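Local coordinates for putative gdp-fucose protein o-fucosyltransferase 1 (Caenorhabditis elegans, PDB 3ZY2) that is a putative GDP-fucose protein O-fucosyltransferase of the GT-B clan that holds guanosine-5'-diphosphate in a pocket, at residues Q270-V275 against K301-E306; H115-N120 against D130-G135; R342-D345 against P351-S354. One frame throughout, in Å; residues are numbered along the deposited sequence.

Interaction 1 (Q270-V275 against K301-E306); sequences QIVEKV and KPYEIE
Val272, Val275, Tyr303 and Ile305 carry the meeting of 270-275, part of helix 264-278, with 301-306, a short 3-10 turn and the loop that follows it. It is a worked example of how an aromatic ring and a few branched aliphatic side chains can fasten a loop to a helix by apolar and CH-pi contacts.

The aromatic part belongs to Tyr303. Its ring lies against Val275, whose CG1 sits over one face in a CH-pi contact, 4.1 Å from the ring centroid and 19° off the ring normal. The methyl is displaced toward the rim, and its closest ring atom is CD2, at 3.9 Å from Val275 CG1. The two side chains slide past each other in opposite directions. One turn earlier on the helix, Val272 crosses the tyrosine at about a right angle and brings its CG1 obliquely to Tyr303 CE1, 3.8 Å away. In both valines CG1 stands anti to the backbone N (chi1 167° in Val272, 161° in Val275), and this is the branch that reaches the ring.

The purely aliphatic part pairs Val275 with Ile305, which reach toward each other tip to tip. Val275 CG1 is 3.8 Å from Ile305 CD1, while Val275 CG2 stands a little farther from the same methyl. One valine methyl thus serves two partners, the ring face and the isoleucine end. Val275 is buried, whereas Tyr303 is exposed.

Helix 293-300 flanks the contact, with Ala299 against Val272 and Leu300 against Val275. Just beyond Ile305, Glu306 pairs through its backbone with Val283 of strand 282-287, so the loop passes from this helix packing into strand 307-308 at the edge of the five-stranded parallel sheet.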
ATOM      1  N   GLN A 270      13.483  38.351  -7.070  1.00 18.94           N
ATOM      2  CA  GLN A 270      12.186  38.307  -6.412  1.00 18.16           C
ATOM      3  C   GLN A 270      12.235  38.794  -4.956  1.00 16.88           C
ATOM      4  O   GLN A 270      11.324  39.488  -4.507  1.00 16.36           O
ATOM      5  CB  GLN A 270      11.564  36.917  -6.560  1.00 18.15           C
ATOM      6  CG  GLN A 270      11.156  36.644  -8.010  1.00 20.31           C
ATOM      7  CD  GLN A 270      10.889  35.194  -8.301  1.00 23.12           C
ATOM      8  OE1 GLN A 270      11.544  34.578  -9.156  1.00 27.45           O
ATOM      9  NE2 GLN A 270       9.895  34.641  -7.633  1.00 19.46           N
ATOM     10  N   ILE A 271      13.307  38.482  -4.238  1.00 16.26           N
ATOM     11  CA  ILE A 271      13.497  39.015  -2.874  1.00 16.38           C
ATOM     12  C   ILE A 271      13.574  40.541  -2.894  1.00 16.58           C
ATOM     13  O   ILE A 271      12.966  41.220  -2.068  1.00 15.53           O
ATOM     14  CB  ILE A 271      14.763  38.448  -2.219  1.00 16.17           C
ATOM     15  CG1 ILE A 271      14.552  36.961  -1.869  1.00 16.17           C
ATOM     16  CG2 ILE A 271      15.128  39.255  -0.941  1.00 16.99           C
ATOM     17  CD1 ILE A 271      15.787  36.252  -1.326  1.00 18.49           C
ATOM     18  N   VAL A 272      14.329  41.089  -3.840  1.00 17.01           N
ATOM     19  CA  VAL A 272      14.450  42.524  -3.941  1.00 18.36           C
ATOM     20  C   VAL A 272      13.091  43.163  -4.268  1.00 17.87           C
ATOM     21  O   VAL A 272      12.734  44.178  -3.689  1.00 18.39           O
ATOM     22  CB  VAL A 272      15.486  42.911  -5.020  1.00 18.92           C
ATOM     23  CG1 VAL A 272      15.388  44.392  -5.364  1.00 20.76           C
ATOM     24  CG2 VAL A 272      16.883  42.566  -4.546  1.00 19.22           C
ATOM     25  N   GLU A 273      12.338  42.537  -5.175  1.00 18.54           N
ATOM     26  CA  GLU A 273      11.005  43.011  -5.525  1.00 19.79           C
ATOM     27  C   GLU A 273      10.089  43.047  -4.296  1.00 19.35           C
ATOM     28  O   GLU A 273       9.410  44.033  -4.034  1.00 20.14           O
ATOM     29  CB  GLU A 273      10.415  42.117  -6.628  1.00 20.48           C
ATOM     30  CG  GLU A 273       9.261  42.748  -7.360  1.00 26.86           C
ATOM     31  CD  GLU A 273       7.947  42.621  -6.623  1.00 31.37           C
ATOM     32  OE1 GLU A 273       7.676  41.538  -6.053  1.00 34.71           O
ATOM     33  OE2 GLU A 273       7.180  43.615  -6.619  1.00 36.58           O
ATOM     34  N   LYS A 274      10.107  41.970  -3.523  1.00 18.16           N
ATOM     35  CA  LYS A 274       9.230  41.881  -2.357  1.00 18.36           C
ATOM     36  C   LYS A 274       9.679  42.828  -1.252  1.00 17.65           C
ATOM     37  O   LYS A 274       8.849  43.406  -0.568  1.00 18.06           O
ATOM     38  CB  LYS A 274       9.147  40.446  -1.840  1.00 17.85           C
ATOM     39  CG  LYS A 274       8.556  39.445  -2.850  1.00 20.99           C
ATOM     40  CD  LYS A 274       7.121  39.769  -3.184  1.00 23.24           C
ATOM     41  CE  LYS A 274       6.541  38.775  -4.199  1.00 25.91           C
ATOM     42  NZ  LYS A 274       5.150  39.169  -4.568  1.00 26.94           N
ATOM     43  N   VAL A 275      10.992  43.005  -1.082  1.00 16.76           N
ATOM     44  CA  VAL A 275      11.499  44.010  -0.140  1.00 16.62           C
ATOM     45  C   VAL A 275      10.955  45.403  -0.488  1.00 17.74           C
ATOM     46  O   VAL A 275      10.468  46.138   0.372  1.00 17.48           O
ATOM     47  CB  VAL A 275      13.041  44.004  -0.102  1.00 15.40           C
ATOM     48  CG1 VAL A 275      13.607  45.301   0.483  1.00 16.31           C
ATOM     49  CG2 VAL A 275      13.523  42.826   0.724  1.00 15.58           C
ATOM     50  N   LYS A 301      21.916  45.839  -0.799  1.00 20.93           N
ATOM     51  CA  LYS A 301      22.682  47.064  -0.533  1.00 20.90           C
ATOM     52  C   LYS A 301      21.945  48.369  -0.866  1.00 21.24           C
ATOM     53  O   LYS A 301      21.984  49.296  -0.052  1.00 21.21           O
ATOM     54  CB  LYS A 301      24.061  47.013  -1.207  1.00 22.68           C
ATOM     55  CG  LYS A 301      25.055  46.159  -0.449  1.00 24.68           C
ATOM     56  CD  LYS A 301      26.475  46.335  -0.951  1.00 30.43           C
ATOM     57  CE  LYS A 301      27.427  45.412  -0.190  1.00 31.91           C
ATOM     58  NZ  LYS A 301      28.765  45.384  -0.852  1.00 36.06           N
ATOM     59  N   PRO A 302      21.263  48.447  -2.038  1.00 20.42           N
ATOM     60  CA  PRO A 302      20.520  49.683  -2.351  1.00 21.42           C
ATOM     61  C   PRO A 302      19.442  50.048  -1.326  1.00 20.27           C
ATOM     62  O   PRO A 302      19.063  51.223  -1.233  1.00 21.46           O
ATOM     63  CB  PRO A 302      19.871  49.376  -3.697  1.00 21.73           C
ATOM     64  CG  PRO A 302      20.762  48.360  -4.323  1.00 22.57           C
ATOM     65  CD  PRO A 302      21.175  47.484  -3.157  1.00 20.86           C
ATOM     66  N   TYR A 303      18.977  49.068  -0.552  1.00 19.12           N
ATOM     67  CA  TYR A 303      17.953  49.294   0.453  1.00 18.95           C
ATOM     68  C   TYR A 303      18.539  49.446   1.851  1.00 18.99           C
ATOM     69  O   TYR A 303      17.812  49.788   2.778  1.00 18.38           O
ATOM     70  CB  TYR A 303      16.964  48.126   0.432  1.00 18.17           C
ATOM     71  CG  TYR A 303      16.132  48.098  -0.813  1.00 17.72           C
ATOM     72  CD1 TYR A 303      16.571  47.432  -1.951  1.00 18.97           C
ATOM     73  CD2 TYR A 303      14.919  48.773  -0.868  1.00 19.50           C
ATOM     74  CE1 TYR A 303      15.810  47.440  -3.127  1.00 21.31           C
ATOM     75  CE2 TYR A 303      14.156  48.792  -2.021  1.00 20.58           C
ATOM     76  CZ  TYR A 303      14.598  48.125  -3.138  1.00 21.05           C
ATOM     77  OH  TYR A 303      13.812  48.137  -4.269  1.00 25.48           O
ATOM     78  N   GLU A 304      19.853  49.218   1.990  1.00 19.45           N
ATOM     79  CA  GLU A 304      20.559  49.334   3.280  1.00 19.57           C
ATOM     80  C   GLU A 304      19.870  48.472   4.338  1.00 18.27           C
ATOM     81  O   GLU A 304      19.604  48.909   5.468  1.00 18.45           O
ATOM     82  CB  GLU A 304      20.688  50.795   3.720  1.00 20.29           C
ATOM     83  CG  GLU A 304      21.543  51.654   2.788  1.00 24.39           C
ATOM     84  CD  GLU A 304      21.874  53.018   3.398  1.00 31.49           C
ATOM     85  OE1 GLU A 304      21.065  53.544   4.203  1.00 35.23           O
ATOM     86  OE2 GLU A 304      22.945  53.556   3.075  1.00 35.28           O
ATOM     87  N   ILE A 305      19.557  47.239   3.947  1.00 17.19           N
ATOM     88  CA  ILE A 305      19.069  46.237   4.890  1.00 16.78           C
ATOM     89  C   ILE A 305      19.823  44.945   4.649  1.00 17.32           C
ATOM     90  O   ILE A 305      20.527  44.833   3.635  1.00 18.33           O
ATOM     91  CB  ILE A 305      17.533  46.001   4.772  1.00 15.91           C
ATOM     92  CG1 ILE A 305      17.149  45.371   3.444  1.00 16.19           C
ATOM     93  CG2 ILE A 305      16.769  47.292   5.011  1.00 16.54           C
ATOM     94  CD1 ILE A 305      15.806  44.709   3.504  1.00 16.20           C
ATOM     95  N   GLU A 306      19.673  43.983   5.569  1.00 16.75           N
ATOM     96  CA  GLU A 306      20.393  42.705   5.472  1.00 17.13           C
ATOM     97  C   GLU A 306      19.477  41.519   5.647  1.00 16.37           C
ATOM     98  O   GLU A 306      18.379  41.645   6.200  1.00 16.29           O
ATOM     99  CB  GLU A 306      21.538  42.627   6.496  1.00 18.21           C
ATOM    100  CG  GLU A 306      22.723  43.522   6.139  1.00 20.73           C
ATOM    101  CD  GLU A 306      23.968  43.274   6.997  1.00 24.85           C
ATOM    102  OE1 GLU A 306      23.879  42.644   8.079  1.00 28.75           O
ATOM    103  OE2 GLU A 306      25.056  43.718   6.572  1.00 29.30           O
TER

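Interaction 2 (H115-N120 against D130-G135); sequences HSKEGN and DVSFVG
Lys117 lays its long side chain across toward Val131 and Ser132, and its neighbour Ser116 meets the ring of Phe133. Lys117 gives up the largest area of any residue here. Its chain bends at chi2 (-142°) and chi3 (-148°), and NZ ends near Ser132 OG, 3.4 Å away, in a weak hydrogen bond that adds little. The carbonyl O of Val131 lies beside the same end of the lysine, but the fit there is too tight in the model to be interpreted. The stronger partner of NZ is Asp127, whose salt bridge ties the first loop to helix 122-128, between the two segments.

Phe133 comes next in buried area. Ser116 approaches its ring obliquely through CB, 4.0 Å from Phe133 CE2, while Val131 CG1 lies over one face of that ring, 3.8 Å above its plane and offset toward the rim. Trp126 adds an edge-to-face ring contact, and Ala96 of strand 95-98 touches both Ser116 and Phe133.

The first loop makes a type I beta turn from His115 to Glu118. After helix 122-128, Asp130, with positive phi, is the C-prime residue of a Schellman motif. Both loops belong to the beta-alpha-beta crossover from strand 95-98 through helix 122-128 to strand 135-138, outermost within this chain in the six-stranded parallel sheet.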
ATOM      1  N   HIS A 115       3.246  -6.360   7.571  1.00 32.10           N
ATOM      2  CA  HIS A 115       4.689  -6.193   7.847  1.00 32.82           C
ATOM      3  C   HIS A 115       5.097  -4.818   8.403  1.00 32.32           C
ATOM      4  O   HIS A 115       5.998  -4.146   7.897  1.00 32.30           O
ATOM      5  CB  HIS A 115       5.520  -6.624   6.634  1.00 34.47           C
ATOM      6  CG  HIS A 115       5.264  -8.040   6.227  1.00 35.86           C
ATOM      7  ND1 HIS A 115       5.680  -9.115   6.983  1.00 38.18           N
ATOM      8  CD2 HIS A 115       4.602  -8.560   5.164  1.00 38.04           C
ATOM      9  CE1 HIS A 115       5.297 -10.236   6.396  1.00 39.52           C
ATOM     10  NE2 HIS A 115       4.636  -9.925   5.295  1.00 39.21           N
ATOM     11  N   SER A 116       4.433  -4.436   9.491  1.00 31.28           N
ATOM     12  CA  SER A 116       4.463  -3.057  10.004  1.00 30.60           C
ATOM     13  C   SER A 116       5.784  -2.560  10.581  1.00 30.52           C
ATOM     14  O   SER A 116       5.983  -1.347  10.728  1.00 30.15           O
ATOM     15  CB  SER A 116       3.361  -2.880  11.048  1.00 30.21           C
ATOM     16  OG  SER A 116       2.098  -3.066  10.451  1.00 31.74           O
ATOM     17  N   LYS A 117       6.674  -3.484  10.934  1.00 31.02           N
ATOM     18  CA  LYS A 117       7.950  -3.133  11.552  1.00 31.26           C
ATOM     19  C   LYS A 117       9.185  -3.363  10.673  1.00 32.33           C
ATOM     20  O   LYS A 117      10.322  -3.202  11.138  1.00 32.48           O
ATOM     21  CB  LYS A 117       8.122  -3.886  12.876  1.00 32.09           C
ATOM     22  CG  LYS A 117       7.741  -3.091  14.114  1.00 31.60           C
ATOM     23  CD  LYS A 117       8.726  -3.439  15.225  1.00 31.89           C
ATOM     24  CE  LYS A 117       8.121  -3.392  16.575  1.00 33.25           C
ATOM     25  NZ  LYS A 117       9.168  -3.583  17.638  1.00 31.84           N
ATOM     26  N   GLU A 118       8.993  -3.747   9.413  1.00 32.61           N
ATOM     27  CA  GLU A 118      10.166  -3.872   8.546  1.00 33.24           C
ATOM     28  C   GLU A 118      10.607  -2.528   7.962  1.00 32.14           C
ATOM     29  O   GLU A 118       9.777  -1.698   7.550  1.00 31.80           O
ATOM     30  CB  GLU A 118      10.034  -4.977   7.484  1.00 34.65           C
ATOM     31  CG  GLU A 118       9.022  -4.743   6.378  1.00 37.08           C
ATOM     32  CD  GLU A 118       9.177  -5.727   5.214  1.00 40.41           C
ATOM     33  OE1 GLU A 118       9.105  -6.961   5.436  1.00 42.76           O
ATOM     34  OE2 GLU A 118       9.374  -5.263   4.071  1.00 42.25           O
ATOM     35  N   GLY A 119      11.920  -2.317   7.978  1.00 31.57           N
ATOM     36  CA  GLY A 119      12.522  -1.105   7.449  1.00 30.83           C
ATOM     37  C   GLY A 119      12.627   0.023   8.459  1.00 29.90           C
ATOM     38  O   GLY A 119      12.331  -0.148   9.646  1.00 29.71           O
ATOM     39  N   ASN A 120      13.060   1.176   7.962  1.00 29.08           N
ATOM     40  CA  ASN A 120      13.280   2.374   8.762  1.00 27.76           C
ATOM     41  C   ASN A 120      12.431   3.485   8.140  1.00 26.31           C
ATOM     42  O   ASN A 120      12.495   3.701   6.923  1.00 27.06           O
ATOM     43  CB  ASN A 120      14.771   2.726   8.719  1.00 28.96           C
ATOM     44  CG  ASN A 120      15.242   3.537   9.935  1.00 29.65           C
ATOM     45  OD1 ASN A 120      14.711   4.603  10.241  1.00 28.39           O
ATOM     46  ND2 ASN A 120      16.290   3.044  10.594  1.00 31.97           N
ATOM     47  N   ASP A 130       8.337   0.269  22.620  1.00 27.15           N
ATOM     48  CA  ASP A 130       8.334  -1.137  23.043  1.00 28.43           C
ATOM     49  C   ASP A 130       7.099  -1.903  22.566  1.00 27.67           C
ATOM     50  O   ASP A 130       6.553  -2.744  23.297  1.00 27.99           O
ATOM     51  CB  ASP A 130       8.496  -1.238  24.579  1.00 29.84           C
ATOM     52  CG  ASP A 130       9.823  -0.665  25.072  1.00 33.78           C
ATOM     53  OD1 ASP A 130      10.883  -1.004  24.489  1.00 37.69           O
ATOM     54  OD2 ASP A 130       9.811   0.119  26.053  1.00 37.17           O
ATOM     55  N   VAL A 131       6.682  -1.620  21.326  1.00 26.06           N
ATOM     56  CA  VAL A 131       5.510  -2.261  20.711  1.00 25.94           C
ATOM     57  C   VAL A 131       5.952  -3.265  19.649  1.00 26.41           C
ATOM     58  O   VAL A 131       6.772  -2.939  18.790  1.00 26.88           O
ATOM     59  CB  VAL A 131       4.511  -1.209  20.103  1.00 25.21           C
ATOM     60  CG1 VAL A 131       3.478  -1.867  19.167  1.00 24.45           C
ATOM     61  CG2 VAL A 131       3.806  -0.434  21.218  1.00 24.21           C
ATOM     62  N   SER A 132       5.438  -4.485  19.760  1.00 27.15           N
ATOM     63  CA  SER A 132       5.523  -5.479  18.695  1.00 27.59           C
ATOM     64  C   SER A 132       4.107  -5.938  18.378  1.00 27.32           C
ATOM     65  O   SER A 132       3.218  -5.868  19.226  1.00 27.31           O
ATOM     66  CB  SER A 132       6.419  -6.656  19.096  1.00 29.11           C
ATOM     67  OG  SER A 132       7.768  -6.227  19.203  1.00 31.45           O
ATOM     68  N   PHE A 133       3.886  -6.371  17.140  1.00 26.08           N
ATOM     69  CA  PHE A 133       2.554  -6.761  16.712  1.00 25.98           C
ATOM     70  C   PHE A 133       2.426  -8.273  16.613  1.00 26.70           C
ATOM     71  O   PHE A 133       3.388  -8.956  16.265  1.00 27.75           O
ATOM     72  CB  PHE A 133       2.207  -6.105  15.370  1.00 25.31           C
ATOM     73  CG  PHE A 133       2.164  -4.600  15.434  1.00 24.06           C
ATOM     74  CD1 PHE A 133       1.094  -3.950  16.044  1.00 25.39           C
ATOM     75  CD2 PHE A 133       3.210  -3.846  14.919  1.00 25.07           C
ATOM     76  CE1 PHE A 133       1.062  -2.557  16.121  1.00 23.86           C
ATOM     77  CE2 PHE A 133       3.184  -2.466  14.987  1.00 25.37           C
ATOM     78  CZ  PHE A 133       2.109  -1.822  15.583  1.00 24.25           C
ATOM     79  N   VAL A 134       1.233  -8.780  16.903  1.00 26.76           N
ATOM     80  CA  VAL A 134       1.010 -10.237  16.971  1.00 28.34           C
ATOM     81  C   VAL A 134       0.002 -10.767  15.941  1.00 28.28           C
ATOM     82  O   VAL A 134      -0.330 -11.957  15.934  1.00 29.80           O
ATOM     83  CB  VAL A 134       0.567 -10.662  18.380  1.00 29.04           C
ATOM     84  CG1 VAL A 134       1.574 -10.199  19.436  1.00 29.53           C
ATOM     85  CG2 VAL A 134      -0.838 -10.157  18.684  1.00 29.58           C
ATOM     86  N   GLY A 135      -0.485  -9.876  15.081  1.00 27.95           N
ATOM     87  CA  GLY A 135      -1.504 -10.221  14.079  1.00 27.98           C
ATOM     88  C   GLY A 135      -1.876  -8.993  13.273  1.00 27.61           C
ATOM     89  O   GLY A 135      -1.464  -7.879  13.607  1.00 27.46           O
TER

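Interaction 3 (R342-D345 against P351-S354); sequences RERD and PRPS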
ATOM      1  N   ARG A 342      -0.036  27.251   5.423  1.00 11.78           N
ATOM      2  CA  ARG A 342      -1.246  26.914   6.186  1.00 11.64           C
ATOM      3  C   ARG A 342      -1.342  27.646   7.526  1.00 11.96           C
ATOM      4  O   ARG A 342      -2.443  28.052   7.948  1.00 11.86           O
ATOM      5  CB  ARG A 342      -1.330  25.401   6.421  1.00 11.88           C
ATOM      6  CG  ARG A 342      -1.507  24.619   5.127  1.00 11.49           C
ATOM      7  CD  ARG A 342      -1.767  23.131   5.389  1.00 10.99           C
ATOM      8  NE  ARG A 342      -0.717  22.519   6.204  1.00 10.45           N
ATOM      9  CZ  ARG A 342       0.128  21.592   5.762  1.00 11.65           C
ATOM     10  NH1 ARG A 342       0.081  21.166   4.503  1.00 13.03           N
ATOM     11  NH2 ARG A 342       1.005  21.068   6.606  1.00 12.07           N
ATOM     12  N   GLU A 343      -0.204  27.804   8.194  1.00 11.45           N
ATOM     13  CA  GLU A 343      -0.202  28.520   9.462  1.00 12.10           C
ATOM     14  C   GLU A 343      -0.599  29.971   9.214  1.00 12.83           C
ATOM     15  O   GLU A 343      -1.454  30.541   9.918  1.00 12.84           O
ATOM     16  CB  GLU A 343       1.167  28.415  10.150  1.00 12.36           C
ATOM     17  CG  GLU A 343       1.159  29.195  11.481  1.00 15.71           C
ATOM     18  CD  GLU A 343       2.373  28.942  12.359  1.00 17.76           C
ATOM     19  OE1 GLU A 343       3.062  27.942  12.115  1.00 19.04           O
ATOM     20  OE2 GLU A 343       2.587  29.725  13.312  1.00 20.84           O
ATOM     21  N   ARG A 344      -0.007  30.560   8.192  1.00 12.46           N
ATOM     22  CA  ARG A 344      -0.311  31.956   7.867  1.00 11.91           C
ATOM     23  C   ARG A 344      -1.751  32.126   7.416  1.00 12.93           C
ATOM     24  O   ARG A 344      -2.387  33.135   7.728  1.00 14.61           O
ATOM     25  CB  ARG A 344       0.656  32.483   6.822  1.00 12.02           C
ATOM     26  CG  ARG A 344       2.080  32.545   7.382  1.00 11.07           C
ATOM     27  CD  ARG A 344       3.063  33.085   6.317  1.00  9.64           C
ATOM     28  NE  ARG A 344       2.830  34.512   5.992  1.00 11.80           N
ATOM     29  CZ  ARG A 344       3.224  35.526   6.759  1.00 12.10           C
ATOM     30  NH1 ARG A 344       3.881  35.292   7.897  1.00 13.98           N
ATOM     31  NH2 ARG A 344       2.963  36.786   6.392  1.00 12.11           N
ATOM     32  N   ASP A 345      -2.282  31.127   6.730  1.00 12.04           N
ATOM     33  CA  ASP A 345      -3.675  31.196   6.290  1.00 13.49           C
ATOM     34  C   ASP A 345      -4.675  31.028   7.429  1.00 14.13           C
ATOM     35  O   ASP A 345      -5.760  31.623   7.383  1.00 15.84           O
ATOM     36  CB  ASP A 345      -3.915  30.079   5.297  1.00 13.62           C
ATOM     37  CG  ASP A 345      -3.366  30.375   3.905  1.00 14.12           C
ATOM     38  OD1 ASP A 345      -2.973  31.531   3.603  1.00 16.56           O
ATOM     39  OD2 ASP A 345      -3.392  29.427   3.080  1.00 17.86           O
ATOM     40  N   PRO A 351      -6.072  35.729   7.173  1.00 19.49           N
ATOM     41  CA  PRO A 351      -4.765  35.222   6.685  1.00 18.84           C
ATOM     42  C   PRO A 351      -3.702  36.311   6.678  1.00 17.94           C
ATOM     43  O   PRO A 351      -3.997  37.497   6.467  1.00 19.17           O
ATOM     44  CB  PRO A 351      -5.053  34.779   5.250  1.00 18.98           C
ATOM     45  CG  PRO A 351      -6.339  35.478   4.880  1.00 21.79           C
ATOM     46  CD  PRO A 351      -7.126  35.590   6.152  1.00 21.02           C
ATOM     47  N   ARG A 352      -2.470  35.891   6.934  1.00 16.65           N
ATOM     48  CA  ARG A 352      -1.304  36.733   6.779  1.00 16.67           C
ATOM     49  C   ARG A 352      -0.739  36.466   5.384  1.00 16.87           C
ATOM     50  O   ARG A 352      -0.762  35.315   4.921  1.00 17.19           O
ATOM     51  CB  ARG A 352      -0.289  36.380   7.861  1.00 15.89           C
ATOM     52  CG  ARG A 352      -0.679  36.769   9.276  1.00 17.03           C
ATOM     53  CD  ARG A 352       0.422  36.371  10.332  1.00 20.27           C
ATOM     54  NE  ARG A 352       0.031  36.821  11.670  1.00 25.23           N
ATOM     55  CZ  ARG A 352       0.651  36.546  12.817  1.00 25.36           C
ATOM     56  NH1 ARG A 352       1.735  35.784  12.852  1.00 25.57           N
ATOM     57  NH2 ARG A 352       0.154  37.029  13.961  1.00 28.29           N
ATOM     58  N   PRO A 353      -0.226  37.501   4.710  1.00 16.59           N
ATOM     59  CA  PRO A 353       0.128  37.313   3.302  1.00 16.35           C
ATOM     60  C   PRO A 353       1.327  36.428   3.005  1.00 14.73           C
ATOM     61  O   PRO A 353       2.342  36.458   3.717  1.00 13.60           O
ATOM     62  CB  PRO A 353       0.406  38.724   2.807  1.00 16.91           C
ATOM     63  CG  PRO A 353       0.803  39.466   4.002  1.00 17.94           C
ATOM     64  CD  PRO A 353      -0.014  38.892   5.149  1.00 17.89           C
ATOM     65  N   SER A 354       1.195  35.664   1.930  1.00 15.04           N
ATOM     66  CA  SER A 354       2.253  34.811   1.451  1.00 14.31           C
ATOM     67  C   SER A 354       2.362  34.907  -0.068  1.00 15.26           C
ATOM     68  O   SER A 354       1.410  35.331  -0.759  1.00 17.94           O
ATOM     69  CB  SER A 354       2.006  33.354   1.845  1.00 14.15           C
ATOM     70  OG  SER A 354       1.827  33.228   3.262  1.00 14.01           O
TER
HETATM   71  O   HOH W   1      -0.836  33.224   3.432  1.00 20.65           O
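The contact lies in the second half of a beta-alpha-beta crossover, where the chain leaves helix 335-346, turns back and returns past its last turn to strand 354-356. Arg344 and Arg352 are bound first through the backbone: Arg352 N donates to Arg344 O over 2.9 Å, nearly straight at 170°, with the donor above the carbonyl plane. Pro351 CA adds a CA-H...O contact to the same oxygen.

The Arg344 side chain supplies the rest of the grip. A bend at chi3 (68°) carries its guanidinium edge to the segment 351-354, where NH2 donates to Pro353 O at 2.8 Å. From NE come two weak bonds, one to that same carbonyl oxygen and one to Ser354 OG at 3.2 Å, the hydroxyl lying in plane at the edge of the group. Arg352 CB rests over one guanidinium face, 3.6 Å above its plane. NH1 donates to Ala325 O beyond the segments, so several partners fix the rotation of the group.

A water joins Asp345 to the segment, donating to Asp345 OD1 at 2.7 Å and to Arg352 O at 2.6 Å while accepting from Ser354 OG. That hydroxyl consequently serves arginine and water together. Asp345 has its stronger partner in Lys341, a salt bridge through OD2.

Arg344 and Ser354 both touch Phe328 of strand 327-330, which lies beside 354-356 and begins the crossover. The arrangement is that of a parallel alpha/beta sheet, consistent with one of the two Rossmann-like halves of a GT-B fold.

None of the three contacts is fully buried: interactions 1 and 2 are partly so, and interaction 3 lies at the surface. Interactions 1 and 3 share the five-stranded sheet: strand 307-308 follows the second segment of interaction 1, and strand 354-356 begins at the last residue of interaction 3; their centres are about 22 Å apart. Interaction 2 borders the six-stranded sheet across the chain's centre, about 52 Å from interaction 1 between centres. Chemistry differs accordingly. Interaction 1 relies on apolar side chains alone, interaction 2 mixes a ring contact with a lysine whose salt bridge lies with the helix between, and interaction 3 is mainly polar, with backbone, guanidinium and water all taking part.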